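Local coordinates for protein cryptochrome DASH, chloroplastic/mitochondrial (Arabidopsis thaliana, PDB 2J4D) that binds FAD and a folate light antenna, repairs cyclobutane pyrimidine dimers in single-stranded DNA and may also act as a blue-light photoreceptor, at residues I68-C73 / R112-L117; L74-F79 / S120-E125; K143-E148 / Y331-S336. One frame throughout, in Å; residues are numbered along the deposited sequence.

Interaction 1: residues I68-C73 / R112-L117; sequences ILPVYC and RGLNLL
Pro70 sets its ring against the extended backbone at Asn115, CG 3.2 Å from Asn115 O, with CB and CD of the same ring against that oxygen too. The position matches one where a parallel strand pair would look for another N-H; proline has none, and the buried Asn115 O has no hydrogen-bond partner in the model. Two leucines form the bumps on this side. Leu114 fits between Ile68 and Pro70, laying CD2 against Ile68 CB and setting CD1 4.2 Å from Pro70 CG. Leu116 fills the next hollow, between Pro70 and Tyr72. Its CG is anti to the backbone N (chi1 179°), and CD1 comes down 3.9 Å from Tyr72 N, touching Pro70 CB and Tyr72 CB on its flanks. Leu117 belongs to the other face of the sheet: its CB sits between Leu69 CD1 and Val71 CG2, and its side chain lies beside that of Val71, pointing the same way, CD2 4.0 Å from Val71 CG2. The backbones meet in parallel at Val71 and Leu117. Leu117 N gives a bond of 2.9 Å to Pro70 O, and Leu117 O takes one of 2.9 Å from Tyr72 N, so Leu117, through its N and its O, bonds the two residues that flank Val71. This is the closing step of a beta-alpha-beta crossover, in which Gly113 ends helix 92-111 as part of a Schellman motif and the chain joins edge strand 117-120. Helix 92-111 covers the face of Tyr72 and Leu116 with Leu98, Leu102 and Leu109, helix 123-134 covers that of Leu69, Val71 and Leu117 with Phe134 and Leu130, and strand 41-46 flanks strand 67-74 on its far side.

Interaction 2: residues L74-F79 / S120-E125; sequences LDPRLF and SGKPEE
Leu74 and Ser120 form a parallel bridge, CA to CA 4.5 Å, where two neighbouring strands run out; the touching parts, 74-77 and 120-124, run 66° apart. One backbone bond follows, from Gly121 N to Leu74 O at 2.9 Å, its donor standing well above the carbonyl plane. Gly121, at phi 151°, has a conformation that a side chain would jam against the preceding carbonyl. Pro76 CD packs on Gly121 C at 3.4 Å. Residues 76-78 then make a 3-10 turn, while Lys122 takes the N-cap position of helix 123-134. Asp75 OD1 closes an Asx turn by accepting from Arg77 N, and the same oxygen takes Arg77 NE on its syn lone pair. Arg77, bent at chi3 so that its guanidinium folds back, thus holds Asp75 side-on, with NH2 bonding OD2 at 2.8 Å. From the other end it meets Glu124 tip to tip: NH1 reaches OE2 at 2.8 Å and NH2 reaches OE1 at 3.0 Å, the two planes being nearly coplanar. Glu124 CG stands between the backbone N and the carbonyl carbon (chi1 63°), and a bend at chi2 turns the carboxylate to Arg77. The extended Lys122 chain crosses at about a right angle, laying CG over one face of the guanidinium, 3.7 Å from NH2, while Pro123 CD lies at its edge beside Asp75 OD2. Helix 147-161 adjoins through Val152, against Arg77 and Pro123, and Leu155, against Glu124. With the N-H of NE, one N-H of NH1 and both of NH2 bound to carboxylate oxygens, the guanidinium can hardly rotate, and its charge probably eases the repulsion between two acids whose nearest oxygens, Asp75 OD2 and Glu124 OE1, are 5.2 Å apart; the network ties the turn after one strand to the first turn of the helix after the next.

Interaction 3: residues K143-E148 / Y331-S336; sequences KETCSE and YFRFLS. With MHF (5,10-methenyl-6,7,8-trihydrofolic acid), chain D.
Thr145 and Ser336 mark the nearest backbone approach, CA to CA 6.6 Å, between the loop leading into helix 147-161 and a face of helix 317-339, so side chains alone carry the contact. They meet through their hydroxyls: Thr145 OG1 donates to Ser336 OG at 2.8 Å, and Ser336 OG, set between the backbone N and the carbonyl carbon (chi1 71°) and so turned back to the helix backbone, donates in turn to Arg333 O. Beside this hydroxyl chain Arg333 doubles back at chi2 and chi3, bringing CD to 3.7 Å from Thr145 CG2 and the edge of its guanidinium to Glu144. Glu144, bent at chi2, presents OE1 to NH1 at 2.9 Å in a salt bridge, the two planes 29° apart. A water joins the second branches, donating to Glu144 OE2 and accepting from Arg333 NH2, and NH1 adds a weak bond of 3.4 Å to Thr145 OG1. Asp424 forms a further, long and weak ion pair with NH2. An alanine in place of Arg333 would probably leave Glu144 without its charged mate, strand the bridging water and open a gap beside Thr145 CG2. Cys146 SG touches Ser336 CB at 4.0 Å, whereas its CB faces the bound methenyltetrahydrofolate. Two residues on, Glu148 N gives a nearly straight bond of 2.9 Å to MHF O4, and the extended Glu148 side chain lays its carboxylate over a face of the pterin while OE1 pairs with Lys89. On the helix side, Phe332 touches FAD. The contact therefore spans the alpha/beta and FAD-binding regions with one ion pair and a hydroxyl chain, joining the backbone that holds the antenna to the helix that lines the flavin pocket; the carboxylate of Glu144 is likely to stay charged there.

Interactions 1 and 2 are successive stations along one pair of neighbouring strands, 67-74 and 117-120, at an edge of the five-stranded parallel sheet. Their centres lie about 17 Å apart, and they touch where Cys73 packs on Gly121 and Pro123; along the chain their segments alternate, as the crossover through helix 92-111 requires. Interaction 3 comes later, its centre about 26 Å from interaction 1 and 20 Å from interaction 2, with no touch. Its first segment follows strand 138-142 of the same sheet, but its second lies 183 residues on, in helix 317-339. The first two thus lie within the alpha/beta domain, at one edge of its sheet, and the third joins it to the FAD-binding part beside the antenna.

Interaction 1: residues I68-C73 / R112-L117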
loop_
_atom_site.group_PDB
_atom_site.type_symbol
_atom_site.label_atom_id
_atom_site.label_comp_id
_atom_site.label_asym_id
_atom_site.label_seq_id
_atom_site.Cartn_x
_atom_site.Cartn_y
_atom_site.Cartn_z
ATOM N N ILE A 68 16.077 -2.415 -23.056
ATOM C CA ILE A 68 14.843 -2.216 -22.287
ATOM C C ILE A 68 14.372 -0.778 -22.268
ATOM O O ILE A 68 15.173 0.134 -22.111
ATOM C CB ILE A 68 15.017 -2.615 -20.800
ATOM C CG1 ILE A 68 15.494 -4.060 -20.684
ATOM C CG2 ILE A 68 13.691 -2.409 -20.053
ATOM C CD1 ILE A 68 15.955 -4.428 -19.274
ATOM N N LEU A 69 13.065 -0.581 -22.410
ATOM C CA LEU A 69 12.489 0.758 -22.339
ATOM C C LEU A 69 11.503 0.781 -21.165
ATOM O O LEU A 69 10.361 0.355 -21.307
ATOM C CB LEU A 69 11.745 1.116 -23.633
ATOM C CG LEU A 69 10.974 2.439 -23.575
ATOM C CD1 LEU A 69 11.902 3.559 -23.137
ATOM C CD2 LEU A 69 10.377 2.754 -24.942
ATOM N N PRO A 70 11.945 1.247 -19.986
ATOM C CA PRO A 70 11.084 1.318 -18.793
ATOM C C PRO A 70 10.098 2.476 -18.935
ATOM O O PRO A 70 10.484 3.592 -19.287
ATOM C CB PRO A 70 12.075 1.558 -17.651
ATOM C CG PRO A 70 13.391 1.043 -18.200
ATOM C CD PRO A 70 13.350 1.512 -19.631
ATOM N N VAL A 71 8.830 2.219 -18.644
ATOM C CA VAL A 71 7.812 3.247 -18.787
ATOM C C VAL A 71 6.819 3.302 -17.635
ATOM O O VAL A 71 6.450 2.270 -17.079
ATOM C CB VAL A 71 6.967 3.009 -20.058
ATOM C CG1 VAL A 71 5.993 4.163 -20.262
ATOM C CG2 VAL A 71 7.871 2.831 -21.269
ATOM N N TYR A 72 6.403 4.513 -17.278
ATOM C CA TYR A 72 5.366 4.686 -16.272
ATOM C C TYR A 72 4.373 5.643 -16.908
ATOM O O TYR A 72 4.763 6.691 -17.435
ATOM C CB TYR A 72 5.865 5.309 -14.970
ATOM C CG TYR A 72 4.723 5.509 -13.986
ATOM C CD1 TYR A 72 4.243 4.448 -13.213
ATOM C CD2 TYR A 72 4.069 6.737 -13.888
ATOM C CE1 TYR A 72 3.137 4.607 -12.370
ATOM C CE2 TYR A 72 2.964 6.911 -13.049
ATOM C CZ TYR A 72 2.503 5.845 -12.298
ATOM O OH TYR A 72 1.401 6.016 -11.493
ATOM N N CYS A 73 3.099 5.272 -16.882
ATOM C CA CYS A 73 2.053 6.115 -17.446
ATOM C C CYS A 73 1.234 6.720 -16.330
ATOM O O CYS A 73 0.713 6.006 -15.472
ATOM C CB CYS A 73 1.106 5.309 -18.337
ATOM S SG CYS A 73 1.899 4.493 -19.722
ATOM N N ARG A 112 21.644 1.982 -12.727
ATOM C CA ARG A 112 21.896 0.692 -13.356
ATOM C C ARG A 112 21.982 0.800 -14.882
ATOM O O ARG A 112 21.908 -0.208 -15.589
ATOM C CB ARG A 112 20.807 -0.311 -12.967
ATOM C CG ARG A 112 20.527 -0.342 -11.473
ATOM C CD ARG A 112 20.651 -1.726 -10.873
ATOM N NE ARG A 112 20.312 -1.700 -9.451
ATOM C CZ ARG A 112 20.326 -2.758 -8.642
ATOM N NH1 ARG A 112 20.667 -3.956 -9.104
ATOM N NH2 ARG A 112 19.994 -2.615 -7.362
ATOM N N GLY A 113 22.130 2.021 -15.391
ATOM C CA GLY A 113 22.244 2.206 -16.831
ATOM C C GLY A 113 20.956 2.357 -17.624
ATOM O O GLY A 113 20.970 2.305 -18.855
ATOM N N LEU A 114 19.834 2.541 -16.941
ATOM C CA LEU A 114 18.559 2.705 -17.642
ATOM C C LEU A 114 18.008 4.083 -17.327
ATOM O O LEU A 114 18.738 4.980 -16.921
ATOM C CB LEU A 114 17.552 1.639 -17.180
ATOM C CG LEU A 114 17.867 0.173 -17.485
ATOM C CD1 LEU A 114 16.898 -0.732 -16.733
ATOM C CD2 LEU A 114 17.771 -0.074 -18.989
ATOM N N ASN A 115 16.709 4.247 -17.530
ATOM C CA ASN A 115 16.037 5.497 -17.217
ATOM C C ASN A 115 14.559 5.148 -17.202
ATOM O O ASN A 115 14.186 4.021 -17.516
ATOM C CB ASN A 115 16.294 6.562 -18.281
ATOM C CG ASN A 115 15.999 7.972 -17.778
ATOM O OD1 ASN A 115 15.227 8.166 -16.836
ATOM N ND2 ASN A 115 16.609 8.964 -18.414
ATOM N N LEU A 116 13.722 6.109 -16.841
ATOM C CA LEU A 116 12.286 5.875 -16.806
ATOM C C LEU A 116 11.581 6.870 -17.710
ATOM O O LEU A 116 11.686 8.077 -17.518
ATOM C CB LEU A 116 11.757 6.026 -15.374
ATOM C CG LEU A 116 10.251 5.841 -15.149
ATOM C CD1 LEU A 116 9.849 4.386 -15.401
ATOM C CD2 LEU A 116 9.924 6.236 -13.715
ATOM N N LEU A 117 10.882 6.356 -18.710
ATOM C CA LEU A 117 10.134 7.207 -19.612
ATOM C C LEU A 117 8.815 7.507 -18.906
ATOM O O LEU A 117 8.078 6.589 -18.535
ATOM C CB LEU A 117 9.867 6.483 -20.934
ATOM C CG LEU A 117 8.983 7.259 -21.920
ATOM C CD1 LEU A 117 9.732 8.483 -22.413
ATOM C CD2 LEU A 117 8.605 6.367 -23.090
#

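Interaction 2: residues L74-F79 / S120-E125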
loop_
_atom_site.group_PDB
_atom_site.type_symbol
_atom_site.label_atom_id
_atom_site.label_comp_id
_atom_site.label_asym_id
_atom_site.label_seq_id
_atom_site.Cartn_x
_atom_site.Cartn_y
_atom_site.Cartn_z
ATOM N N LEU A 74 1.122 8.039 -16.330
ATOM C CA LEU A 74 0.309 8.670 -15.320
ATOM C C LEU A 74 -1.103 8.630 -15.909
ATOM O O LEU A 74 -1.482 9.476 -16.721
ATOM C CB LEU A 74 0.759 10.099 -15.087
ATOM C CG LEU A 74 0.100 10.589 -13.805
ATOM C CD1 LEU A 74 0.870 10.103 -12.580
ATOM C CD2 LEU A 74 0.063 12.073 -13.849
ATOM N N ASP A 75 -1.852 7.607 -15.504
ATOM C CA ASP A 75 -3.213 7.337 -15.968
ATOM C C ASP A 75 -4.178 8.408 -15.473
ATOM O O ASP A 75 -4.365 8.562 -14.270
ATOM C CB ASP A 75 -3.642 5.971 -15.421
ATOM C CG ASP A 75 -4.882 5.414 -16.098
ATOM O OD1 ASP A 75 -5.793 6.197 -16.433
ATOM O OD2 ASP A 75 -4.942 4.173 -16.271
ATOM N N PRO A 76 -4.813 9.152 -16.394
ATOM C CA PRO A 76 -5.757 10.202 -15.988
ATOM C C PRO A 76 -6.889 9.712 -15.077
ATOM O O PRO A 76 -7.416 10.465 -14.254
ATOM C CB PRO A 76 -6.269 10.748 -17.330
ATOM C CG PRO A 76 -6.116 9.580 -18.274
ATOM C CD PRO A 76 -4.775 9.009 -17.861
ATOM N N ARG A 77 -7.259 8.446 -15.211
ATOM C CA ARG A 77 -8.328 7.891 -14.391
ATOM C C ARG A 77 -7.936 7.823 -12.910
ATOM O O ARG A 77 -8.796 7.799 -12.041
ATOM C CB ARG A 77 -8.711 6.501 -14.910
ATOM C CG ARG A 77 -9.395 6.547 -16.273
ATOM C CD ARG A 77 -9.421 5.188 -16.966
ATOM N NE ARG A 77 -8.072 4.735 -17.295
ATOM C CZ ARG A 77 -7.775 3.943 -18.318
ATOM N NH1 ARG A 77 -8.734 3.504 -19.124
ATOM N NH2 ARG A 77 -6.515 3.601 -18.544
ATOM N N LEU A 78 -6.634 7.813 -12.632
ATOM C CA LEU A 78 -6.144 7.748 -11.258
ATOM C C LEU A 78 -6.454 9.047 -10.505
ATOM O O LEU A 78 -6.439 9.090 -9.272
ATOM C CB LEU A 78 -4.635 7.500 -11.264
ATOM C CG LEU A 78 -3.967 7.152 -9.936
ATOM C CD1 LEU A 78 -4.524 5.833 -9.423
ATOM C CD2 LEU A 78 -2.458 7.052 -10.129
ATOM N N PHE A 79 -6.748 10.102 -11.255
ATOM C CA PHE A 79 -7.048 11.380 -10.642
ATOM C C PHE A 79 -8.435 11.899 -10.944
ATOM O O PHE A 79 -8.646 13.109 -11.047
ATOM C CB PHE A 79 -5.985 12.397 -11.039
ATOM C CG PHE A 79 -4.636 12.051 -10.509
ATOM C CD1 PHE A 79 -4.300 12.357 -9.197
ATOM C CD2 PHE A 79 -3.733 11.335 -11.289
ATOM C CE1 PHE A 79 -3.081 11.946 -8.662
ATOM C CE2 PHE A 79 -2.512 10.919 -10.763
ATOM C CZ PHE A 79 -2.189 11.225 -9.449
ATOM N N SER A 120 2.041 11.082 -19.601
ATOM C CA SER A 120 0.732 11.259 -18.980
ATOM C C SER A 120 -0.301 10.777 -19.986
ATOM O O SER A 120 -0.327 11.247 -21.117
ATOM C CB SER A 120 0.477 12.732 -18.641
ATOM O OG SER A 120 1.233 13.131 -17.512
ATOM N N GLY A 121 -1.142 9.832 -19.580
ATOM C CA GLY A 121 -2.152 9.315 -20.487
ATOM C C GLY A 121 -2.512 7.874 -20.172
ATOM O O GLY A 121 -1.956 7.282 -19.249
ATOM N N LYS A 122 -3.441 7.310 -20.938
ATOM C CA LYS A 122 -3.869 5.933 -20.728
ATOM C C LYS A 122 -2.843 4.941 -21.264
ATOM O O LYS A 122 -2.357 5.081 -22.384
ATOM C CB LYS A 122 -5.214 5.693 -21.416
ATOM C CG LYS A 122 -6.352 6.484 -20.804
ATOM C CD LYS A 122 -7.625 6.342 -21.624
ATOM C CE LYS A 122 -8.749 7.172 -21.014
ATOM N NZ LYS A 122 -10.011 7.127 -21.819
ATOM N N PRO A 123 -2.500 3.921 -20.461
ATOM C CA PRO A 123 -1.529 2.897 -20.857
ATOM C C PRO A 123 -1.905 2.232 -22.184
ATOM O O PRO A 123 -1.033 1.937 -23.004
ATOM C CB PRO A 123 -1.591 1.896 -19.703
ATOM C CG PRO A 123 -1.930 2.754 -18.528
ATOM C CD PRO A 123 -2.999 3.670 -19.095
ATOM N N GLU A 124 -3.202 1.984 -22.379
ATOM C CA GLU A 124 -3.667 1.326 -23.599
ATOM C C GLU A 124 -3.471 2.186 -24.835
ATOM O O GLU A 124 -3.600 1.698 -25.957
ATOM C CB GLU A 124 -5.138 0.901 -23.485
ATOM C CG GLU A 124 -6.125 2.037 -23.305
ATOM C CD GLU A 124 -6.460 2.301 -21.845
ATOM O OE1 GLU A 124 -5.563 2.160 -20.987
ATOM O OE2 GLU A 124 -7.622 2.662 -21.556
ATOM N N GLU A 125 -3.173 3.465 -24.642
ATOM C CA GLU A 125 -2.930 4.348 -25.778
ATOM C C GLU A 125 -1.429 4.589 -25.919
ATOM O O GLU A 125 -0.880 4.548 -27.023
ATOM C CB GLU A 125 -3.696 5.668 -25.602
ATOM C CG GLU A 125 -5.199 5.501 -25.848
ATOM C CD GLU A 125 -6.035 6.722 -25.481
ATOM O OE1 GLU A 125 -5.462 7.772 -25.123
ATOM O OE2 GLU A 125 -7.280 6.627 -25.555
#

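Interaction 3: residues K143-E148 / Y331-S336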
loop_
_atom_site.group_PDB
_atom_site.type_symbol
_atom_site.label_atom_id
_atom_site.label_comp_id
_atom_site.label_asym_id
_atom_site.label_seq_id
_atom_site.Cartn_x
_atom_site.Cartn_y
_atom_site.Cartn_z
ATOM N N LYS A 143 1.114 -8.591 -12.767
ATOM C CA LYS A 143 -0.307 -8.894 -12.841
ATOM C C LYS A 143 -1.032 -8.259 -11.664
ATOM O O LYS A 143 -0.548 -8.316 -10.530
ATOM C CB LYS A 143 -0.507 -10.409 -12.780
ATOM C CG LYS A 143 -1.963 -10.872 -12.905
ATOM C CD LYS A 143 -2.412 -10.871 -14.368
ATOM C CE LYS A 143 -3.882 -11.249 -14.504
ATOM N NZ LYS A 143 -4.764 -10.162 -13.985
ATOM N N GLU A 144 -2.174 -7.638 -11.922
ATOM C CA GLU A 144 -2.955 -7.059 -10.835
ATOM C C GLU A 144 -4.202 -7.925 -10.656
ATOM O O GLU A 144 -4.447 -8.840 -11.451
ATOM C CB GLU A 144 -3.314 -5.605 -11.135
ATOM C CG GLU A 144 -2.142 -4.659 -10.928
ATOM C CD GLU A 144 -1.780 -4.469 -9.453
ATOM O OE1 GLU A 144 -2.331 -5.192 -8.596
ATOM O OE2 GLU A 144 -0.940 -3.592 -9.151
ATOM N N THR A 145 -4.998 -7.647 -9.632
ATOM C CA THR A 145 -6.160 -8.492 -9.373
ATOM C C THR A 145 -7.568 -7.910 -9.474
ATOM O O THR A 145 -8.501 -8.635 -9.820
ATOM C CB THR A 145 -6.049 -9.143 -7.974
ATOM O OG1 THR A 145 -5.991 -8.116 -6.975
ATOM C CG2 THR A 145 -4.800 -10.008 -7.873
ATOM N N CYS A 146 -7.745 -6.630 -9.171
ATOM C CA CYS A 146 -9.090 -6.059 -9.196
ATOM C C CYS A 146 -9.585 -5.534 -10.538
ATOM O O CYS A 146 -8.803 -5.215 -11.431
ATOM C CB CYS A 146 -9.205 -4.968 -8.127
ATOM S SG CYS A 146 -8.887 -5.628 -6.463
ATOM N N SER A 147 -10.910 -5.467 -10.647
ATOM C CA SER A 147 -11.624 -5.009 -11.842
ATOM C C SER A 147 -10.985 -3.903 -12.684
ATOM O O SER A 147 -10.731 -4.084 -13.879
ATOM C CB SER A 147 -13.039 -4.560 -11.442
ATOM O OG SER A 147 -13.670 -3.859 -12.505
ATOM N N GLU A 148 -10.744 -2.750 -12.068
ATOM C CA GLU A 148 -10.174 -1.620 -12.786
ATOM C C GLU A 148 -8.815 -1.907 -13.409
ATOM O O GLU A 148 -8.587 -1.600 -14.583
ATOM C CB GLU A 148 -10.085 -0.401 -11.853
ATOM C CG GLU A 148 -11.446 0.212 -11.550
ATOM C CD GLU A 148 -11.395 1.289 -10.485
ATOM O OE1 GLU A 148 -10.288 1.656 -10.031
ATOM O OE2 GLU A 148 -12.476 1.769 -10.100
ATOM N N TYR A 331 -3.214 -12.790 2.090
ATOM C CA TYR A 331 -4.573 -13.309 2.146
ATOM C C TYR A 331 -5.582 -12.405 1.459
ATOM O O TYR A 331 -6.385 -12.873 0.658
ATOM C CB TYR A 331 -4.995 -13.540 3.601
ATOM C CG TYR A 331 -6.354 -14.185 3.751
ATOM C CD1 TYR A 331 -6.610 -15.448 3.214
ATOM C CD2 TYR A 331 -7.388 -13.530 4.424
ATOM C CE1 TYR A 331 -7.860 -16.045 3.339
ATOM C CE2 TYR A 331 -8.645 -14.117 4.558
ATOM C CZ TYR A 331 -8.874 -15.373 4.013
ATOM O OH TYR A 331 -10.113 -15.958 4.140
ATOM N N PHE A 332 -5.565 -11.112 1.770
ATOM C CA PHE A 332 -6.530 -10.228 1.124
ATOM C C PHE A 332 -6.269 -10.088 -0.372
ATOM O O PHE A 332 -7.199 -9.898 -1.155
ATOM C CB PHE A 332 -6.554 -8.855 1.805
ATOM C CG PHE A 332 -7.353 -8.840 3.087
ATOM C CD1 PHE A 332 -8.693 -9.224 3.088
ATOM C CD2 PHE A 332 -6.767 -8.454 4.285
ATOM C CE1 PHE A 332 -9.437 -9.223 4.264
ATOM C CE2 PHE A 332 -7.502 -8.448 5.472
ATOM C CZ PHE A 332 -8.839 -8.831 5.464
ATOM N N ARG A 333 -5.006 -10.188 -0.770
ATOM C CA ARG A 333 -4.668 -10.091 -2.186
ATOM C C ARG A 333 -5.274 -11.297 -2.922
ATOM O O ARG A 333 -5.903 -11.142 -3.973
ATOM C CB ARG A 333 -3.139 -10.050 -2.353
ATOM C CG ARG A 333 -2.638 -10.286 -3.770
ATOM C CD ARG A 333 -2.990 -9.158 -4.713
ATOM N NE ARG A 333 -2.302 -7.919 -4.366
ATOM C CZ ARG A 333 -2.282 -6.837 -5.138
ATOM N NH1 ARG A 333 -2.910 -6.841 -6.310
ATOM N NH2 ARG A 333 -1.645 -5.746 -4.736
ATOM N N PHE A 334 -5.106 -12.499 -2.373
ATOM C CA PHE A 334 -5.675 -13.679 -3.034
ATOM C C PHE A 334 -7.197 -13.652 -2.933
ATOM O O PHE A 334 -7.900 -14.040 -3.862
ATOM C CB PHE A 334 -5.136 -14.981 -2.414
ATOM C CG PHE A 334 -3.650 -15.181 -2.606
ATOM C CD1 PHE A 334 -3.075 -15.074 -3.867
ATOM C CD2 PHE A 334 -2.828 -15.481 -1.520
ATOM C CE1 PHE A 334 -1.696 -15.256 -4.044
ATOM C CE2 PHE A 334 -1.448 -15.669 -1.686
ATOM C CZ PHE A 334 -0.886 -15.554 -2.952
ATOM N N LEU A 335 -7.705 -13.162 -1.808
ATOM C CA LEU A 335 -9.147 -13.095 -1.597
ATOM C C LEU A 335 -9.804 -12.170 -2.626
ATOM O O LEU A 335 -10.942 -12.401 -3.037
ATOM C CB LEU A 335 -9.431 -12.611 -0.171
ATOM C CG LEU A 335 -10.751 -12.944 0.534
ATOM C CD1 LEU A 335 -11.070 -14.427 0.436
ATOM C CD2 LEU A 335 -10.624 -12.540 1.997
ATOM N N SER A 336 -9.088 -11.135 -3.059
ATOM C CA SER A 336 -9.654 -10.218 -4.044
ATOM C C SER A 336 -9.992 -10.987 -5.313
ATOM O O SER A 336 -10.986 -10.694 -5.982
ATOM C CB SER A 336 -8.684 -9.066 -4.367
ATOM O OG SER A 336 -7.558 -9.497 -5.120
HETATM N N1 MHF D . -9.597 0.568 -6.583
HETATM C C2 MHF D . -8.754 -0.187 -7.366
HETATM N NA2 MHF D . -7.406 -0.019 -7.241
HETATM N N3 MHF D . -9.231 -1.081 -8.249
HETATM C C4 MHF D . -10.575 -1.260 -8.422
HETATM O O4 MHF D . -10.996 -2.081 -9.248
HETATM C C4A MHF D . -11.482 -0.483 -7.644
HETATM N N5 MHF D . -12.893 -0.553 -7.770
HETATM C C6 MHF D . -13.796 0.508 -7.205
HETATM C C7 MHF D . -13.292 0.794 -5.772
HETATM N N8 MHF D . -11.853 1.191 -5.917
HETATM C C8A MHF D . -10.970 0.436 -6.704
HETATM C C9 MHF D . -15.243 -0.052 -7.311
HETATM N N10 MHF D . -15.020 -1.440 -7.783
HETATM C C11 MHF D . -13.773 -1.416 -8.560
HETATM C C12 MHF D . -18.248 -3.205 -10.007
HETATM C C13 MHF D . -18.465 -2.601 -8.731
HETATM C C14 MHF D . -17.412 -2.009 -8.034
HETATM C C15 MHF D . -16.101 -1.991 -8.578
HETATM C C16 MHF D . -15.884 -2.584 -9.885
HETATM C C17 MHF D . -16.949 -3.181 -10.589
HETATM C C MHF D . -19.389 -3.872 -10.691
HETATM O O MHF D . -20.484 -3.889 -10.140
HETATM N N MHF D . -19.233 -4.474 -11.892
HETATM C CA MHF D . -20.367 -5.147 -12.524
HETATM C CB MHF D . -20.216 -5.139 -14.045
HETATM C CG MHF D . -20.146 -3.760 -14.650
HETATM C CD MHF D . -21.366 -2.929 -14.323
HETATM O OE1 MHF D . -22.454 -3.245 -14.852
HETATM O OE2 MHF D . -21.242 -1.973 -13.524
HETATM C CT MHF D . -20.460 -6.595 -12.034
HETATM O O1 MHF D . -19.477 -7.086 -11.439
HETATM O O2 MHF D . -21.511 -7.233 -12.252
HETATM O O HOH W 1 -0.512 -3.805 -6.419
#